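Side-chain contacts in cell death-related nuclease 4 (Caenorhabditis elegans, PDB 5DK5), which degrades RNA and DNA from the 3' end as a homodimeric, metal-dependent DEDDh exonuclease and takes part in apoptotic DNA degradation: residues B[76-79]-B[80-84]; B[102-105]-B[106-110]; B[122-125]-B[126-130]; B[201-204]-B[205-209]. All coordinates share one frame; numbering follows the deposited sequence.

Contact 1 of 4, residues B[76-79]-B[80-84]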
loop_
_atom_site.group_PDB
_atom_site.type_symbol
_atom_site.label_atom_id
_atom_site.label_comp_id
_atom_site.label_asym_id
_atom_site.label_seq_id
_atom_site.Cartn_x
_atom_site.Cartn_y
_atom_site.Cartn_z
ATOM N N LYS B 76 -3.240 3.207 -6.906
ATOM C CA LYS B 76 -3.585 3.766 -8.205
ATOM C C LYS B 76 -3.584 5.291 -8.162
ATOM O O LYS B 76 -3.120 5.943 -9.097
ATOM C CB LYS B 76 -4.951 3.247 -8.660
ATOM C CG LYS B 76 -5.396 3.745 -10.026
ATOM C CD LYS B 76 -4.464 3.277 -11.137
ATOM C CE LYS B 76 -4.873 3.854 -12.484
ATOM N NZ LYS B 76 -6.273 3.501 -12.849
ATOM N N ASN B 77 -4.099 5.859 -7.075
ATOM C CA ASN B 77 -4.171 7.310 -6.944
ATOM C C ASN B 77 -2.786 7.924 -6.749
ATOM O O ASN B 77 -2.550 9.072 -7.125
ATOM C CB ASN B 77 -5.103 7.705 -5.792
ATOM C CG ASN B 77 -4.648 7.163 -4.450
ATOM O OD1 ASN B 77 -3.926 7.833 -3.712
ATOM N ND2 ASN B 77 -5.084 5.953 -4.118
ATOM N N CYS B 78 -1.865 7.155 -6.176
ATOM C CA CYS B 78 -0.484 7.604 -6.043
ATOM C C CYS B 78 0.174 7.693 -7.416
ATOM O O CYS B 78 0.841 8.679 -7.730
ATOM C CB CYS B 78 0.312 6.662 -5.138
ATOM S SG CYS B 78 2.090 7.019 -5.086
ATOM N N VAL B 79 -0.018 6.660 -8.230
ATOM C CA VAL B 79 0.514 6.643 -9.589
ATOM C C VAL B 79 -0.052 7.790 -10.423
ATOM O O VAL B 79 0.681 8.457 -11.152
ATOM C CB VAL B 79 0.204 5.306 -10.293
ATOM C CG1 VAL B 79 0.580 5.365 -11.773
ATOM C CG2 VAL B 79 0.938 4.167 -9.607
ATOM N N ASP B 80 -1.360 8.007 -10.317
ATOM C CA ASP B 80 -2.025 9.063 -11.072
ATOM C C ASP B 80 -1.520 10.445 -10.665
ATOM O O ASP B 80 -1.454 11.356 -11.490
ATOM C CB ASP B 80 -3.542 8.990 -10.876
ATOM C CG ASP B 80 -4.163 7.763 -11.525
ATOM O OD1 ASP B 80 -3.519 7.154 -12.406
ATOM O OD2 ASP B 80 -5.304 7.412 -11.158
ATOM N N PHE B 81 -1.163 10.594 -9.395
ATOM C CA PHE B 81 -0.735 11.884 -8.867
ATOM C C PHE B 81 0.740 12.172 -9.143
ATOM O O PHE B 81 1.101 13.289 -9.511
ATOM C CB PHE B 81 -1.001 11.951 -7.362
ATOM C CG PHE B 81 -0.537 13.227 -6.726
ATOM C CD1 PHE B 81 -1.227 14.410 -6.933
ATOM C CD2 PHE B 81 0.589 13.246 -5.922
ATOM C CE1 PHE B 81 -0.802 15.589 -6.350
ATOM C CE2 PHE B 81 1.020 14.420 -5.336
ATOM C CZ PHE B 81 0.323 15.594 -5.551
ATOM N N THR B 82 1.588 11.164 -8.956
ATOM C CA THR B 82 3.030 11.336 -9.100
ATOM C C THR B 82 3.508 11.091 -10.531
ATOM O O THR B 82 4.566 11.579 -10.932
ATOM C CB THR B 82 3.795 10.384 -8.168
ATOM O OG1 THR B 82 3.541 9.029 -8.560
ATOM C CG2 THR B 82 3.367 10.588 -6.717
ATOM N N GLY B 83 2.727 10.332 -11.295
ATOM C CA GLY B 83 3.108 9.955 -12.644
ATOM C C GLY B 83 4.163 8.861 -12.670
ATOM O O GLY B 83 4.718 8.552 -13.725
ATOM N N ILE B 84 4.435 8.265 -11.513
ATOM C CA ILE B 84 5.467 7.240 -11.404
ATOM C C ILE B 84 4.862 5.855 -11.647
ATOM O O ILE B 84 3.911 5.469 -10.967
ATOM C CB ILE B 84 6.145 7.270 -10.022
ATOM C CG1 ILE B 84 6.766 8.647 -9.775
ATOM C CG2 ILE B 84 7.217 6.187 -9.924
ATOM C CD1 ILE B 84 7.306 8.843 -8.373
#

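Contact 2 of 4, residues B[102-105]-B[106-110]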
loop_
_atom_site.group_PDB
_atom_site.type_symbol
_atom_site.label_atom_id
_atom_site.label_comp_id
_atom_site.label_asym_id
_atom_site.label_seq_id
_atom_site.Cartn_x
_atom_site.Cartn_y
_atom_site.Cartn_z
ATOM N N PHE B 102 23.152 10.999 -3.448
ATOM C CA PHE B 102 22.830 12.420 -3.408
ATOM C C PHE B 102 23.926 13.212 -2.701
ATOM O O PHE B 102 24.284 14.307 -3.131
ATOM C CB PHE B 102 21.479 12.632 -2.720
ATOM C CG PHE B 102 21.323 13.982 -2.085
ATOM C CD1 PHE B 102 21.098 15.107 -2.859
ATOM C CD2 PHE B 102 21.386 14.123 -0.709
ATOM C CE1 PHE B 102 20.950 16.349 -2.272
ATOM C CE2 PHE B 102 21.238 15.362 -0.118
ATOM C CZ PHE B 102 21.019 16.475 -0.899
ATOM N N GLN B 103 24.465 12.655 -1.620
ATOM C CA GLN B 103 25.546 13.307 -0.892
ATOM C C GLN B 103 26.813 13.388 -1.738
ATOM O O GLN B 103 27.499 14.412 -1.745
ATOM C CB GLN B 103 25.837 12.569 0.413
ATOM C CG GLN B 103 24.739 12.706 1.451
ATOM C CD GLN B 103 25.140 12.145 2.796
ATOM O OE1 GLN B 103 25.264 10.932 2.965
ATOM N NE2 GLN B 103 25.354 13.027 3.764
ATOM N N GLN B 104 27.124 12.308 -2.448
ATOM C CA GLN B 104 28.286 12.293 -3.327
ATOM C C GLN B 104 28.121 13.301 -4.461
ATOM O O GLN B 104 29.085 13.939 -4.883
ATOM C CB GLN B 104 28.510 10.889 -3.895
ATOM C CG GLN B 104 29.710 10.781 -4.821
ATOM C CD GLN B 104 30.992 11.235 -4.157
ATOM O OE1 GLN B 104 31.290 10.844 -3.028
ATOM N NE2 GLN B 104 31.751 12.077 -4.847
ATOM N N TRP B 105 26.891 13.436 -4.945
ATOM C CA TRP B 105 26.575 14.384 -6.006
ATOM C C TRP B 105 26.913 15.810 -5.584
ATOM O O TRP B 105 27.457 16.584 -6.369
ATOM C CB TRP B 105 25.096 14.271 -6.382
ATOM C CG TRP B 105 24.661 15.166 -7.502
ATOM C CD1 TRP B 105 25.006 15.059 -8.818
ATOM C CD2 TRP B 105 23.779 16.291 -7.408
ATOM N NE1 TRP B 105 24.398 16.053 -9.547
ATOM C CE2 TRP B 105 23.639 16.822 -8.705
ATOM C CE3 TRP B 105 23.096 16.902 -6.351
ATOM C CZ2 TRP B 105 22.845 17.935 -8.975
ATOM C CZ3 TRP B 105 22.310 18.009 -6.621
ATOM C CH2 TRP B 105 22.192 18.515 -7.922
ATOM N N LEU B 106 26.595 16.154 -4.339
ATOM C CA LEU B 106 26.936 17.466 -3.800
ATOM C C LEU B 106 28.448 17.666 -3.779
ATOM O O LEU B 106 28.944 18.744 -4.115
ATOM C CB LEU B 106 26.370 17.637 -2.388
ATOM C CG LEU B 106 24.846 17.630 -2.247
ATOM C CD1 LEU B 106 24.456 17.664 -0.780
ATOM C CD2 LEU B 106 24.221 18.800 -2.994
ATOM N N ILE B 107 29.176 16.625 -3.387
ATOM C CA ILE B 107 30.632 16.691 -3.344
ATOM C C ILE B 107 31.198 16.830 -4.752
ATOM O O ILE B 107 32.104 17.631 -4.984
ATOM C CB ILE B 107 31.239 15.446 -2.659
ATOM C CG1 ILE B 107 30.772 15.382 -1.204
ATOM C CG2 ILE B 107 32.775 15.478 -2.727
ATOM C CD1 ILE B 107 31.289 14.186 -0.430
ATOM N N THR B 108 30.659 16.051 -5.687
ATOM C CA THR B 108 31.118 16.088 -7.070
ATOM C C THR B 108 30.941 17.477 -7.673
ATOM O O THR B 108 31.773 17.929 -8.457
ATOM C CB THR B 108 30.369 15.062 -7.941
ATOM O OG1 THR B 108 30.518 13.754 -7.375
ATOM C CG2 THR B 108 30.918 15.054 -9.362
ATOM N N LEU B 109 29.855 18.152 -7.310
ATOM C CA LEU B 109 29.611 19.506 -7.793
ATOM C C LEU B 109 30.581 20.502 -7.164
ATOM O O LEU B 109 30.742 21.620 -7.656
ATOM C CB LEU B 109 28.171 19.931 -7.501
ATOM C CG LEU B 109 27.054 19.242 -8.290
ATOM C CD1 LEU B 109 25.713 19.799 -7.860
ATOM C CD2 LEU B 109 27.233 19.400 -9.795
ATOM N N GLY B 110 31.225 20.096 -6.075
ATOM C CA GLY B 110 32.170 20.954 -5.386
ATOM C C GLY B 110 31.482 21.997 -4.524
ATOM O O GLY B 110 32.034 23.071 -4.276
#

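Contact 3 of 4, residues B[122-125]-B[126-130]. With IPA (isopropyl alcohol), chain L; IPA (isopropyl alcohol), chain M.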
loop_
_atom_site.group_PDB
_atom_site.type_symbol
_atom_site.label_atom_id
_atom_site.label_comp_id
_atom_site.label_asym_id
_atom_site.label_seq_id
_atom_site.Cartn_x
_atom_site.Cartn_y
_atom_site.Cartn_z
ATOM N N SER B 122 6.922 24.458 -0.497
ATOM C CA SER B 122 6.266 24.427 0.807
ATOM C C SER B 122 7.187 23.797 1.844
ATOM O O SER B 122 8.316 23.421 1.538
ATOM C CB SER B 122 4.944 23.654 0.739
ATOM O OG SER B 122 5.167 22.271 0.520
ATOM N N ARG B 123 6.694 23.687 3.072
ATOM C CA ARG B 123 7.457 23.079 4.154
ATOM C C ARG B 123 7.445 21.561 4.045
ATOM O O ARG B 123 8.302 20.884 4.610
ATOM C CB ARG B 123 6.897 23.508 5.514
ATOM C CG ARG B 123 5.432 23.141 5.734
ATOM C CD ARG B 123 4.968 23.509 7.136
ATOM N NE ARG B 123 5.097 24.941 7.401
ATOM C CZ ARG B 123 4.885 25.509 8.586
ATOM N NH1 ARG B 123 4.537 24.770 9.632
ATOM N NH2 ARG B 123 5.025 26.820 8.728
ATOM N N GLN B 124 6.472 21.037 3.306
ATOM C CA GLN B 124 6.213 19.601 3.257
ATOM C C GLN B 124 7.443 18.764 2.909
ATOM O O GLN B 124 7.711 17.755 3.560
ATOM C CB GLN B 124 5.101 19.310 2.246
ATOM C CG GLN B 124 3.785 20.005 2.555
ATOM C CD GLN B 124 3.227 19.610 3.906
ATOM O OE1 GLN B 124 3.342 18.458 4.324
ATOM N NE2 GLN B 124 2.630 20.568 4.605
ATOM N N ASP B 125 8.186 19.182 1.890
ATOM C CA ASP B 125 9.304 18.390 1.380
ATOM C C ASP B 125 10.348 18.060 2.447
ATOM O O ASP B 125 10.796 16.918 2.544
ATOM C CB ASP B 125 9.985 19.117 0.216
ATOM C CG ASP B 125 9.121 19.161 -1.032
ATOM O OD1 ASP B 125 8.351 20.131 -1.191
ATOM O OD2 ASP B 125 9.217 18.227 -1.856
ATOM N N LEU B 126 10.728 19.052 3.246
ATOM C CA LEU B 126 11.812 18.875 4.208
ATOM C C LEU B 126 11.321 18.699 5.645
ATOM O O LEU B 126 11.833 17.850 6.375
ATOM C CB LEU B 126 12.780 20.058 4.129
ATOM C CG LEU B 126 13.580 20.169 2.824
ATOM C CD1 LEU B 126 14.514 21.364 2.878
ATOM C CD2 LEU B 126 14.372 18.898 2.528
ATOM N N TRP B 127 10.335 19.486 6.062
ATOM C CA TRP B 127 9.838 19.373 7.430
ATOM C C TRP B 127 9.127 18.040 7.674
ATOM O O TRP B 127 9.309 17.427 8.724
ATOM C CB TRP B 127 8.890 20.523 7.773
ATOM C CG TRP B 127 7.965 20.180 8.895
ATOM C CD1 TRP B 127 8.278 20.088 10.220
ATOM C CD2 TRP B 127 6.572 19.865 8.788
ATOM N NE1 TRP B 127 7.165 19.739 10.945
ATOM C CE2 TRP B 127 6.105 19.598 10.089
ATOM C CE3 TRP B 127 5.676 19.786 7.718
ATOM C CZ2 TRP B 127 4.780 19.257 10.349
ATOM C CZ3 TRP B 127 4.362 19.448 7.979
ATOM C CH2 TRP B 127 3.926 19.188 9.283
ATOM N N ARG B 128 8.320 17.593 6.712
ATOM C CA ARG B 128 7.559 16.350 6.873
ATOM C C ARG B 128 8.219 15.173 6.165
ATOM O O ARG B 128 8.683 14.232 6.810
ATOM C CB ARG B 128 6.126 16.520 6.356
ATOM C CG ARG B 128 5.277 15.249 6.470
ATOM C CD ARG B 128 3.806 15.510 6.154
ATOM N NE ARG B 128 3.607 15.907 4.764
ATOM C CZ ARG B 128 3.546 15.063 3.738
ATOM N NH1 ARG B 128 3.672 13.757 3.931
ATOM N NH2 ARG B 128 3.363 15.530 2.511
ATOM N N ILE B 129 8.251 15.229 4.836
ATOM C CA ILE B 129 8.688 14.096 4.025
ATOM C C ILE B 129 10.122 13.684 4.341
ATOM O O ILE B 129 10.387 12.512 4.611
ATOM C CB ILE B 129 8.562 14.414 2.520
ATOM C CG1 ILE B 129 7.084 14.589 2.160
ATOM C CG2 ILE B 129 9.211 13.312 1.668
ATOM C CD1 ILE B 129 6.821 15.012 0.724
ATOM N N ALA B 130 11.047 14.637 4.300
ATOM C CA ALA B 130 12.439 14.324 4.583
ATOM C C ALA B 130 12.570 13.797 6.006
ATOM O O ALA B 130 13.109 12.716 6.222
ATOM C CB ALA B 130 13.323 15.541 4.379
HETATM C C1 IPA L . 3.015 27.741 3.050
HETATM C C2 IPA L . 3.307 26.288 2.752
HETATM C C3 IPA L . 2.019 25.493 2.746
HETATM O O2 IPA L . 4.156 25.779 3.752
HETATM C C1 IPA M . 4.278 10.357 7.487
HETATM C C2 IPA M . 3.472 11.567 7.901
HETATM C C3 IPA M . 4.303 12.429 8.826
HETATM O O2 IPA M . 3.123 12.303 6.751
HETATM O O HOH W 1 10.266 22.004 2.776
#

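Contact 4 of 4, residues B[201-204]-B[205-209]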
loop_
_atom_site.group_PDB
_atom_site.type_symbol
_atom_site.label_atom_id
_atom_site.label_comp_id
_atom_site.label_asym_id
_atom_site.label_seq_id
_atom_site.Cartn_x
_atom_site.Cartn_y
_atom_site.Cartn_z
ATOM N N ILE B 201 9.692 29.898 -11.548
ATOM C CA ILE B 201 9.034 30.831 -10.643
ATOM C C ILE B 201 10.084 31.595 -9.845
ATOM O O ILE B 201 10.031 32.821 -9.748
ATOM C CB ILE B 201 8.072 30.105 -9.680
ATOM C CG1 ILE B 201 6.870 29.553 -10.448
ATOM C CG2 ILE B 201 7.574 31.048 -8.582
ATOM C CD1 ILE B 201 6.108 28.478 -9.700
ATOM N N LEU B 202 11.033 30.856 -9.278
ATOM C CA LEU B 202 12.118 31.445 -8.500
ATOM C C LEU B 202 12.859 32.500 -9.312
ATOM O O LEU B 202 13.148 33.587 -8.818
ATOM C CB LEU B 202 13.090 30.356 -8.038
ATOM C CG LEU B 202 14.391 30.814 -7.374
ATOM C CD1 LEU B 202 14.110 31.562 -6.083
ATOM C CD2 LEU B 202 15.295 29.623 -7.116
ATOM N N GLN B 203 13.157 32.170 -10.565
ATOM C CA GLN B 203 13.869 33.076 -11.457
ATOM C C GLN B 203 13.055 34.338 -11.719
ATOM O O GLN B 203 13.544 35.453 -11.546
ATOM C CB GLN B 203 14.187 32.375 -12.780
ATOM C CG GLN B 203 15.024 33.199 -13.745
ATOM C CD GLN B 203 15.379 32.434 -15.003
ATOM O OE1 GLN B 203 14.520 31.811 -15.629
ATOM N NE2 GLN B 203 16.653 32.467 -15.378
ATOM N N ARG B 204 11.807 34.149 -12.139
ATOM C CA ARG B 204 10.919 35.266 -12.440
ATOM C C ARG B 204 10.723 36.161 -11.224
ATOM O O ARG B 204 10.606 37.379 -11.354
ATOM C CB ARG B 204 9.563 34.752 -12.936
ATOM C CG ARG B 204 8.503 35.833 -13.141
ATOM C CD ARG B 204 8.918 36.860 -14.183
ATOM N NE ARG B 204 8.946 36.295 -15.529
ATOM C CZ ARG B 204 7.892 36.214 -16.337
ATOM N NH1 ARG B 204 6.703 36.661 -15.951
ATOM N NH2 ARG B 204 8.028 35.680 -17.542
ATOM N N MET B 205 10.688 35.553 -10.044
ATOM C CA MET B 205 10.451 36.302 -8.818
ATOM C C MET B 205 11.559 37.316 -8.544
ATOM O O MET B 205 11.271 38.475 -8.247
ATOM C CB MET B 205 10.303 35.350 -7.630
ATOM C CG MET B 205 8.903 34.775 -7.495
ATOM S SD MET B 205 8.727 33.587 -6.150
ATOM C CE MET B 205 9.071 34.617 -4.724
ATOM N N ILE B 206 12.819 36.897 -8.645
ATOM C CA ILE B 206 13.924 37.808 -8.354
ATOM C C ILE B 206 14.040 38.845 -9.466
ATOM O O ILE B 206 14.484 39.970 -9.237
ATOM C CB ILE B 206 15.282 37.067 -8.174
ATOM C CG1 ILE B 206 15.903 36.645 -9.516
ATOM C CG2 ILE B 206 15.111 35.866 -7.252
ATOM C CD1 ILE B 206 17.343 36.209 -9.398
ATOM N N ASN B 207 13.632 38.460 -10.671
ATOM C CA ASN B 207 13.636 39.378 -11.802
ATOM C C ASN B 207 12.539 40.424 -11.644
ATOM O O ASN B 207 12.623 41.514 -12.208
ATOM C CB ASN B 207 13.464 38.617 -13.118
ATOM C CG ASN B 207 14.627 37.684 -13.410
ATOM O OD1 ASN B 207 15.674 37.755 -12.765
ATOM N ND2 ASN B 207 14.452 36.811 -14.394
ATOM N N MET B 208 11.506 40.079 -10.877
ATOM C CA MET B 208 10.471 41.036 -10.500
ATOM C C MET B 208 10.879 41.796 -9.238
ATOM O O MET B 208 10.153 42.676 -8.772
ATOM C CB MET B 208 9.130 40.329 -10.279
ATOM C CG MET B 208 8.469 39.815 -11.552
ATOM S SD MET B 208 7.889 41.138 -12.634
ATOM C CE MET B 208 6.913 40.208 -13.815
ATOM N N GLY B 209 12.040 41.445 -8.686
ATOM C CA GLY B 209 12.617 42.171 -7.566
ATOM C C GLY B 209 12.402 41.519 -6.211
ATOM O O GLY B 209 12.521 42.177 -5.177
#

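Contact 1 of 4, residues B[76-79]-B[80-84]
T82 turns its hydroxyl in between its backbone N and carbonyl carbon (chi1 65°), and this torsion lays OG1 back against the preceding turn of helix 76-82, 2.8 Å from C78 O. The backbone N of T82 reaches the same oxygen, C78 O, at 2.9 Å and nearly in line with the carbonyl, whereas OG1 comes from above the carbonyl plane. One acceptor is gripped twice by one residue. OG1 of T82 is used again, as the acceptor for I84 N at 3.2 Å, which makes an ST turn where the chain leaves the helix. The methyl CG2 of T82 faces the SG of C78 at 4.1 Å. V79 spreads its two methyls beneath the returning chain, CG1 lying 3.4 Å from I84 O and CG2 close to the same oxygen. G83, with positive phi, ends the helix and gives its N to V79 O at 2.8 Å. K76 bends at its second and fourth torsions and crosses D80 obliquely; CE packs on the carboxylate, while NZ stays 4.4 Å from OD2 of D80, too far for a salt bridge. K76 also packs on A33 of the second subunit. The side chains of F81 and T82 touch E27, a magnesium ligand, and F81 also nears the bound MES. This is a helix C-terminus closed by an ST turn, at the rim of the DEDDh exonuclease active site.

Contact 2 of 4, residues B[102-105]-B[106-110]
A Schellman motif closes helix 95-109, and the side chains of its last two turns pack i to i+4 on the side facing strands 41-50 and 55-65 of the exonuclease sheet. W105 and L109 make the central pair: CD1 of L109 sits over one face of the indole, 3.6 Å from the centroid of the six-membered ring and 13° off its normal, a CH-pi contact. With CG anti to the backbone N (chi1 -178°), W105 carries its indole forward along the helix, beneath this methyl. L106 fits between the two aromatic residues. CD1 of L106 approaches CZ of F102 at 3.6 Å, and its CD2 meets CE3 of W105. Beyond these residues, F102 meets the ring of F44 and W105 that of F62. G110 takes positive phi and returns its N to I107 O at 2.8 Å. On another side of the helix, Q104 O accepts two bonds from T108, whose backbone N lies nearly straight ahead of the carbonyl at 2.8 Å. The hydroxyl OG1 of T108 adds the second bond to Q104 O at 2.9 Å, coming in 46° out of the carbonyl plane.

Contact 3 of 4, residues B[122-125]-B[126-130]
Q124 OE1 receives the NE-H of R128 at 2.6 Å, a short and almost straight bond (177° at the hydrogen). The oxygen lies in the guanidinium plane, and NE stands nearly straight ahead of the amide C=O, although the two flat groups are turned 34° apart. A bend about the CB-CG bond (chi2 -60°) turns OE1 of Q124 toward the guanidinium of R128 while the amide still stands out from the helix. At the other end of the guanidinium, NH1 of R128 donates to O2 of an isopropanol (chain M), probably from the crystallisation liquor, at 3.2 Å, again near the plane; CG1 of I129 lies over one face. W127 and Q124 run side by side, with OE1 at the indole edge, 3.9 Å from CZ3 of W127. R123 supplies the aliphatic neighbour, its CD 3.8 Å from CE3 of W127. The contact lies at the start of helix 124-136, the crossover helix of a beta-alpha-beta unit between strands 116-120 and 147-150. S122 OG accepts a weak capping bond from Q124 N, and a water joins S122 O to L126 N. The backbone then widens into a pi-type turn: Q124 O takes both R128 N and I129 N, the latter at 2.9 Å, and D125 O takes A130 N. OD2 of D125 accepts the N-H of F26, tying the helix start to strand 20-28, which carries the magnesium ligands D25 and E27, while L126 and I129 pack on L24 and on F26 and T28 of the same strand.

Contact 4 of 4, residues B[201-204]-B[205-209]
M205 can be followed outward atom by atom along I201: its CB lies 3.3 Å from I201 O, its CG is closer still to that oxygen, and its SD rests on CG2 of I201 at 3.7 Å. CE of M205 then turns away from I201 at the last torsion (chi3 63°), and the side chain packs on L151 and I154 of helix 151-161. One turn on, M208 meets R204 differently: its CB and CG lie near R204 O, and its CE reaches CD of R204 at 3.9 Å, the two chains running side by side in the same direction. This is the end of helix 191-207, closed by a Schellman motif in which G209 has positive phi and its N returns weakly to I206 O, while M208 N bonds to R204 O at 2.9 Å. I206 and Q203 meet on another side, CG1 of the isoleucine 3.3 Å from Q203 O, and both side chains touch Y49 of strand 41-50. N207 folds its amide back over the preceding turn, with ND2 3.7 Å from CG of Q203 and the two amide planes 34° apart. Q203 NE2 bonds weakly to D54 O.

In the fold
From the N terminus the contacts come strictly in series; each stays within one turn or two of its own helix, so none encloses or crosses another. Contact 1 ends helix 76-82 beside strands 20-28 and 41-50, at the magnesium site. Contact 2 ends helix 95-109 and covers strands 41-50 and 55-65; its centre is about 29 Å from that of contact 1. Contact 3 opens helix 124-136 near the centre of the folded chain, again against strand 20-28. Contact 4 closes helix 191-207, which carries the magnesium ligand D194, and joins helices 151-161 and 172-179 to strand 41-50. Nearest atoms of contacts 1 and 3 are about 8 Å apart.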